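Local atomic coordinates of mycosin-1 (Mycobacterium smegmatis, PDB entry 4KB5), a protein that acts as a subtilisin-like serine protease that cleaves EspB and may regulate ESX-1 secretion and virulence. Residues A[42-56]-A[115-127]. Residues are numbered along the deposited sequence; the frame is centred on the assembly and turned at random.
Sequences DRPWANDYLRIQEAQ and PTDGFVGMAPDVR
Gln56 reaches the 115-127 loop with an extended side chain and bonds backbone oxygens with its amide nitrogen. NE2 donates to Met122 O at 2.9 Å and nearly straight (168°), with the oxygen in the amide plane although the nitrogen stands well above the carbonyl plane; a weak second bond runs from NE2 to Gly121 O. A long neutral amide suits a place where loop carbonyls need a donor, and Pro124 CD packs 3.3 Å from the same NE2. At the other end Arg43, its chain bent at chi2 (-100°), swings back so that NH1 makes a bent hydrogen bond (139° at the hydrogen) to Gly118 O at 2.9 Å, from above the carbonyl plane. Gly118, without a side chain, lets the backbone of Asp42 and Arg43 come close, and Pro44 CD touches its oxygen. An Asx turn shapes the loop here: Asp117 OD1 accepts from Phe119 N.

Among the apolar contacts, Met122, bent at chi2 and chi3, turns its CE back to rest 3.8 Å from both Leu50 CD1 and Ile52 CD1, crossing these side chains at about a right angle. Val120 CG1, on a compact branched side chain, lies near Arg43 NH1 and Ile52 CG2. Pro44 and Phe119 meet at about a right angle, CG 4.0 Å from CD2.

In this subtilisin-like fold, away from the catalytic triad, two short helices joined through a Schellman motif at Arg51, and the residues flanking them, thus pack against the loop connecting helix 102-110 to strand 127-132 of the parallel sheet.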
loop_
_atom_site.group_PDB
_atom_site.type_symbol
_atom_site.label_atom_id
_atom_site.label_comp_id
_atom_site.label_asym_id
_atom_site.label_seq_id
_atom_site.Cartn_x
_atom_site.Cartn_y
_atom_site.Cartn_z
ATOM N N ASP A 42 11.500 -21.508 11.229
ATOM C CA ASP A 42 10.054 -21.711 11.038
ATOM C C ASP A 42 9.519 -20.795 9.928
ATOM O O ASP A 42 10.001 -19.674 9.769
ATOM C CB ASP A 42 9.313 -21.367 12.334
ATOM C CG ASP A 42 9.740 -22.233 13.525
ATOM O OD1 ASP A 42 10.253 -23.357 13.319
ATOM O OD2 ASP A 42 9.538 -21.782 14.679
ATOM N N ARG A 43 8.525 -21.263 9.175
ATOM C CA ARG A 43 7.752 -20.397 8.260
ATOM C C ARG A 43 7.060 -19.312 9.084
ATOM O O ARG A 43 6.530 -19.608 10.146
ATOM C CB ARG A 43 6.690 -21.208 7.512
ATOM C CG ARG A 43 7.226 -22.152 6.450
ATOM C CD ARG A 43 7.097 -21.545 5.066
ATOM N NE ARG A 43 7.607 -22.427 4.015
ATOM C CZ ARG A 43 8.686 -22.179 3.272
ATOM N NH1 ARG A 43 9.399 -21.066 3.447
ATOM N NH2 ARG A 43 9.051 -23.050 2.342
ATOM N N PRO A 44 7.105 -18.042 8.629
ATOM C CA PRO A 44 6.349 -16.991 9.330
ATOM C C PRO A 44 4.857 -17.313 9.263
ATOM O O PRO A 44 4.419 -17.954 8.308
ATOM C CB PRO A 44 6.646 -15.722 8.510
ATOM C CG PRO A 44 7.867 -16.047 7.713
ATOM C CD PRO A 44 7.811 -17.518 7.446
ATOM N N TRP A 45 4.093 -16.886 10.261
ATOM C CA TRP A 45 2.667 -17.242 10.316
ATOM C C TRP A 45 1.895 -16.824 9.087
ATOM O O TRP A 45 1.021 -17.564 8.622
ATOM C CB TRP A 45 2.008 -16.745 11.609
ATOM C CG TRP A 45 1.618 -15.281 11.657
ATOM C CD1 TRP A 45 2.321 -14.227 12.244
ATOM C CD2 TRP A 45 0.385 -14.667 11.137
ATOM N NE1 TRP A 45 1.643 -13.041 12.104
ATOM C CE2 TRP A 45 0.473 -13.234 11.450
ATOM C CE3 TRP A 45 -0.741 -15.145 10.456
ATOM C CZ2 TRP A 45 -0.535 -12.339 11.100
ATOM C CZ3 TRP A 45 -1.742 -14.232 10.102
ATOM C CH2 TRP A 45 -1.647 -12.864 10.427
ATOM N N ALA A 46 2.225 -15.657 8.524
ATOM C CA ALA A 46 1.494 -15.159 7.350
ATOM C C ALA A 46 1.679 -16.078 6.143
ATOM O O ALA A 46 0.762 -16.237 5.333
ATOM C CB ALA A 46 1.904 -13.723 7.016
ATOM N N ASN A 47 2.862 -16.686 6.031
ATOM C CA ASN A 47 3.140 -17.637 4.958
ATOM C C ASN A 47 2.253 -18.884 5.038
ATOM O O ASN A 47 1.805 -19.396 4.007
ATOM C CB ASN A 47 4.606 -18.064 4.963
ATOM C CG ASN A 47 5.548 -16.972 4.460
ATOM O OD1 ASN A 47 6.255 -17.163 3.465
ATOM N ND2 ASN A 47 5.561 -15.826 5.143
ATOM N N ASP A 48 2.030 -19.385 6.256
ATOM C CA ASP A 48 1.147 -20.541 6.458
ATOM C C ASP A 48 -0.311 -20.118 6.239
ATOM O O ASP A 48 -1.043 -20.770 5.523
ATOM C CB ASP A 48 1.293 -21.113 7.869
ATOM C CG ASP A 48 2.596 -21.881 8.075
ATOM O OD1 ASP A 48 3.152 -22.441 7.103
ATOM O OD2 ASP A 48 3.045 -21.937 9.239
ATOM N N TYR A 49 -0.708 -19.023 6.871
ATOM C CA TYR A 49 -2.068 -18.500 6.773
ATOM C C TYR A 49 -2.518 -18.286 5.319
ATOM O O TYR A 49 -3.627 -18.673 4.940
ATOM C CB TYR A 49 -2.151 -17.201 7.557
ATOM C CG TYR A 49 -3.546 -16.673 7.733
ATOM C CD1 TYR A 49 -4.216 -16.831 8.944
ATOM C CD2 TYR A 49 -4.202 -16.000 6.693
ATOM C CE1 TYR A 49 -5.500 -16.336 9.118
ATOM C CE2 TYR A 49 -5.490 -15.513 6.857
ATOM C CZ TYR A 49 -6.129 -15.684 8.068
ATOM O OH TYR A 49 -7.399 -15.198 8.244
ATOM N N LEU A 50 -1.639 -17.691 4.512
ATOM C CA LEU A 50 -1.934 -17.375 3.117
ATOM C C LEU A 50 -1.558 -18.489 2.153
ATOM O O LEU A 50 -1.701 -18.321 0.934
ATOM C CB LEU A 50 -1.198 -16.083 2.701
ATOM C CG LEU A 50 -1.603 -14.782 3.397
ATOM C CD1 LEU A 50 -0.591 -13.687 3.074
ATOM C CD2 LEU A 50 -3.009 -14.361 2.973
ATOM N N ARG A 51 -1.066 -19.614 2.684
ATOM C CA ARG A 51 -0.653 -20.776 1.863
ATOM C C ARG A 51 0.284 -20.381 0.708
ATOM O O ARG A 51 0.090 -20.771 -0.464
ATOM C CB ARG A 51 -1.873 -21.567 1.342
ATOM C CG ARG A 51 -2.979 -21.756 2.372
ATOM C CD ARG A 51 -3.944 -22.883 2.025
ATOM N NE ARG A 51 -4.915 -22.586 0.962
ATOM C CZ ARG A 51 -6.062 -21.909 1.114
ATOM N NH1 ARG A 51 -6.403 -21.384 2.290
ATOM N NH2 ARG A 51 -6.872 -21.726 0.071
ATOM N N ILE A 52 1.316 -19.614 1.053
ATOM C CA ILE A 52 2.229 -19.057 0.054
ATOM C C ILE A 52 2.944 -20.153 -0.733
ATOM O O ILE A 52 3.052 -20.063 -1.963
ATOM C CB ILE A 52 3.187 -18.013 0.688
ATOM C CG1 ILE A 52 2.360 -16.805 1.167
ATOM C CG2 ILE A 52 4.285 -17.602 -0.293
ATOM C CD1 ILE A 52 3.133 -15.616 1.702
ATOM N N GLN A 53 3.397 -21.198 -0.031
ATOM C CA GLN A 53 4.071 -22.326 -0.670
ATOM C C GLN A 53 3.190 -22.991 -1.736
ATOM O O GLN A 53 3.652 -23.266 -2.846
ATOM C CB GLN A 53 4.541 -23.347 0.379
ATOM C CG GLN A 53 5.286 -24.540 -0.214
ATOM C CD GLN A 53 6.062 -25.381 0.804
ATOM O OE1 GLN A 53 6.740 -26.340 0.425
ATOM N NE2 GLN A 53 5.975 -25.030 2.090
ATOM N N GLU A 54 1.923 -23.214 -1.403
ATOM C CA GLU A 54 0.968 -23.758 -2.361
ATOM C C GLU A 54 0.787 -22.796 -3.532
ATOM O O GLU A 54 0.908 -23.185 -4.694
ATOM C CB GLU A 54 -0.377 -24.027 -1.686
ATOM C CG GLU A 54 -1.474 -24.467 -2.641
ATOM O OE1 GLU A 54 -2.839 -25.154 -0.816
ATOM O OE2 GLU A 54 -2.906 -26.368 -2.644
ATOM N N ALA A 55 0.501 -21.536 -3.217
ATOM C CA ALA A 55 0.340 -20.480 -4.252
ATOM C C ALA A 55 1.494 -20.432 -5.255
ATOM O O ALA A 55 1.287 -20.210 -6.451
ATOM C CB ALA A 55 0.154 -19.105 -3.605
ATOM N N GLN A 56 2.712 -20.653 -4.768
ATOM C CA GLN A 56 3.892 -20.536 -5.628
ATOM C C GLN A 56 4.090 -21.712 -6.579
ATOM O O GLN A 56 4.961 -21.664 -7.443
ATOM C CB GLN A 56 5.150 -20.226 -4.812
ATOM C CG GLN A 56 5.048 -18.880 -4.105
ATOM C CD GLN A 56 6.233 -18.562 -3.223
ATOM O OE1 GLN A 56 6.990 -19.448 -2.836
ATOM N NE2 GLN A 56 6.386 -17.290 -2.878
ATOM N N PRO A 115 18.372 -21.051 1.940
ATOM C CA PRO A 115 18.532 -22.372 2.547
ATOM C C PRO A 115 18.551 -22.361 4.081
ATOM O O PRO A 115 18.321 -23.396 4.694
ATOM C CB PRO A 115 19.890 -22.842 2.008
ATOM C CG PRO A 115 20.620 -21.582 1.656
ATOM C CD PRO A 115 19.547 -20.676 1.132
ATOM N N THR A 116 18.783 -21.211 4.700
ATOM C CA THR A 116 19.004 -21.183 6.148
ATOM C C THR A 116 17.894 -20.561 6.986
ATOM O O THR A 116 18.052 -20.417 8.204
ATOM C CB THR A 116 20.308 -20.446 6.493
ATOM O OG1 THR A 116 20.241 -19.117 5.963
ATOM C CG2 THR A 116 21.515 -21.183 5.915
ATOM N N ASP A 117 16.788 -20.175 6.355
ATOM C CA ASP A 117 15.606 -19.709 7.098
ATOM C C ASP A 117 14.313 -20.006 6.341
ATOM O O ASP A 117 14.343 -20.404 5.177
ATOM C CB ASP A 117 15.708 -18.218 7.460
ATOM C CG ASP A 117 15.706 -17.306 6.227
ATOM O OD1 ASP A 117 14.659 -17.207 5.537
ATOM O OD2 ASP A 117 16.762 -16.679 5.957
ATOM N N GLY A 118 13.184 -19.804 7.002
ATOM C CA GLY A 118 11.900 -20.081 6.378
ATOM C C GLY A 118 11.185 -18.882 5.765
ATOM O O GLY A 118 10.009 -19.002 5.408
ATOM N N PHE A 119 11.861 -17.733 5.636
ATOM C CA PHE A 119 11.198 -16.570 5.018
ATOM C C PHE A 119 11.267 -16.609 3.502
ATOM O O PHE A 119 12.329 -16.833 2.932
ATOM C CB PHE A 119 11.712 -15.212 5.512
ATOM C CG PHE A 119 11.022 -14.043 4.847
ATOM C CD1 PHE A 119 11.474 -13.551 3.611
ATOM C CD2 PHE A 119 9.894 -13.467 5.419
ATOM C CE1 PHE A 119 10.815 -12.498 2.977
ATOM C CE2 PHE A 119 9.232 -12.424 4.786
ATOM C CZ PHE A 119 9.698 -11.932 3.571
ATOM N N VAL A 120 10.121 -16.381 2.865
ATOM C CA VAL A 120 10.072 -16.030 1.447
ATOM C C VAL A 120 8.944 -14.999 1.223
ATOM O O VAL A 120 7.922 -15.003 1.943
ATOM C CB VAL A 120 9.947 -17.274 0.528
ATOM C CG1 VAL A 120 8.628 -18.028 0.757
ATOM C CG2 VAL A 120 10.093 -16.888 -0.934
ATOM N N GLY A 121 9.147 -14.110 0.251
ATOM C CA GLY A 121 8.124 -13.160 -0.154
ATOM C C GLY A 121 7.037 -13.838 -0.989
ATOM O O GLY A 121 7.201 -14.980 -1.446
ATOM N N MET A 122 5.933 -13.125 -1.202
ATOM C CA MET A 122 4.798 -13.659 -1.964
ATOM C C MET A 122 5.225 -14.032 -3.391
ATOM O O MET A 122 4.851 -15.094 -3.911
ATOM C CB MET A 122 3.652 -12.630 -1.955
ATOM C CG MET A 122 2.400 -13.041 -2.707
ATOM S SD MET A 122 1.376 -14.249 -1.834
ATOM C CE MET A 122 0.949 -13.345 -0.353
ATOM N N ALA A 123 6.034 -13.169 -4.008
ATOM C CA ALA A 123 6.407 -13.312 -5.413
ATOM C C ALA A 123 7.919 -13.110 -5.591
ATOM O O ALA A 123 8.359 -12.032 -6.020
ATOM C CB ALA A 123 5.612 -12.330 -6.268
ATOM N N PRO A 124 8.716 -14.160 -5.274
ATOM C CA PRO A 124 10.182 -14.062 -5.200
ATOM C C PRO A 124 10.910 -13.890 -6.524
ATOM O O PRO A 124 12.119 -13.723 -6.503
ATOM C CB PRO A 124 10.600 -15.395 -4.542
ATOM C CG PRO A 124 9.492 -16.343 -4.868
ATOM C CD PRO A 124 8.236 -15.504 -4.879
ATOM N N ASP A 125 10.206 -13.951 -7.652
ATOM C CA ASP A 125 10.827 -13.701 -8.953
ATOM C C ASP A 125 10.557 -12.303 -9.559
ATOM O O ASP A 125 11.015 -12.026 -10.670
ATOM C CB ASP A 125 10.425 -14.771 -9.975
ATOM C CG ASP A 125 11.111 -16.116 -9.743
ATOM O OD1 ASP A 125 12.271 -16.157 -9.282
ATOM O OD2 ASP A 125 10.478 -17.147 -10.051
ATOM N N VAL A 126 9.826 -11.433 -8.862
ATOM C CA VAL A 126 9.505 -10.107 -9.429
ATOM C C VAL A 126 10.740 -9.199 -9.528
ATOM O O VAL A 126 11.688 -9.361 -8.769
ATOM C CB VAL A 126 8.419 -9.322 -8.645
ATOM C CG1 VAL A 126 7.056 -9.996 -8.752
ATOM C CG2 VAL A 126 8.816 -9.089 -7.184
ATOM N N ARG A 127 10.705 -8.248 -10.462
ATOM C CA ARG A 127 11.629 -7.112 -10.435
ATOM C C ARG A 127 11.036 -6.066 -9.490
ATOM O O ARG A 127 9.848 -5.758 -9.576
ATOM C CB ARG A 127 11.816 -6.542 -11.838
ATOM C CG ARG A 127 12.819 -5.404 -11.936
ATOM C CD ARG A 127 13.008 -4.979 -13.388
ATOM N NE ARG A 127 14.269 -4.268 -13.598
ATOM C CZ ARG A 127 14.989 -4.312 -14.722
ATOM N NH1 ARG A 127 14.582 -5.037 -15.759
ATOM N NH2 ARG A 127 16.130 -3.634 -14.808
#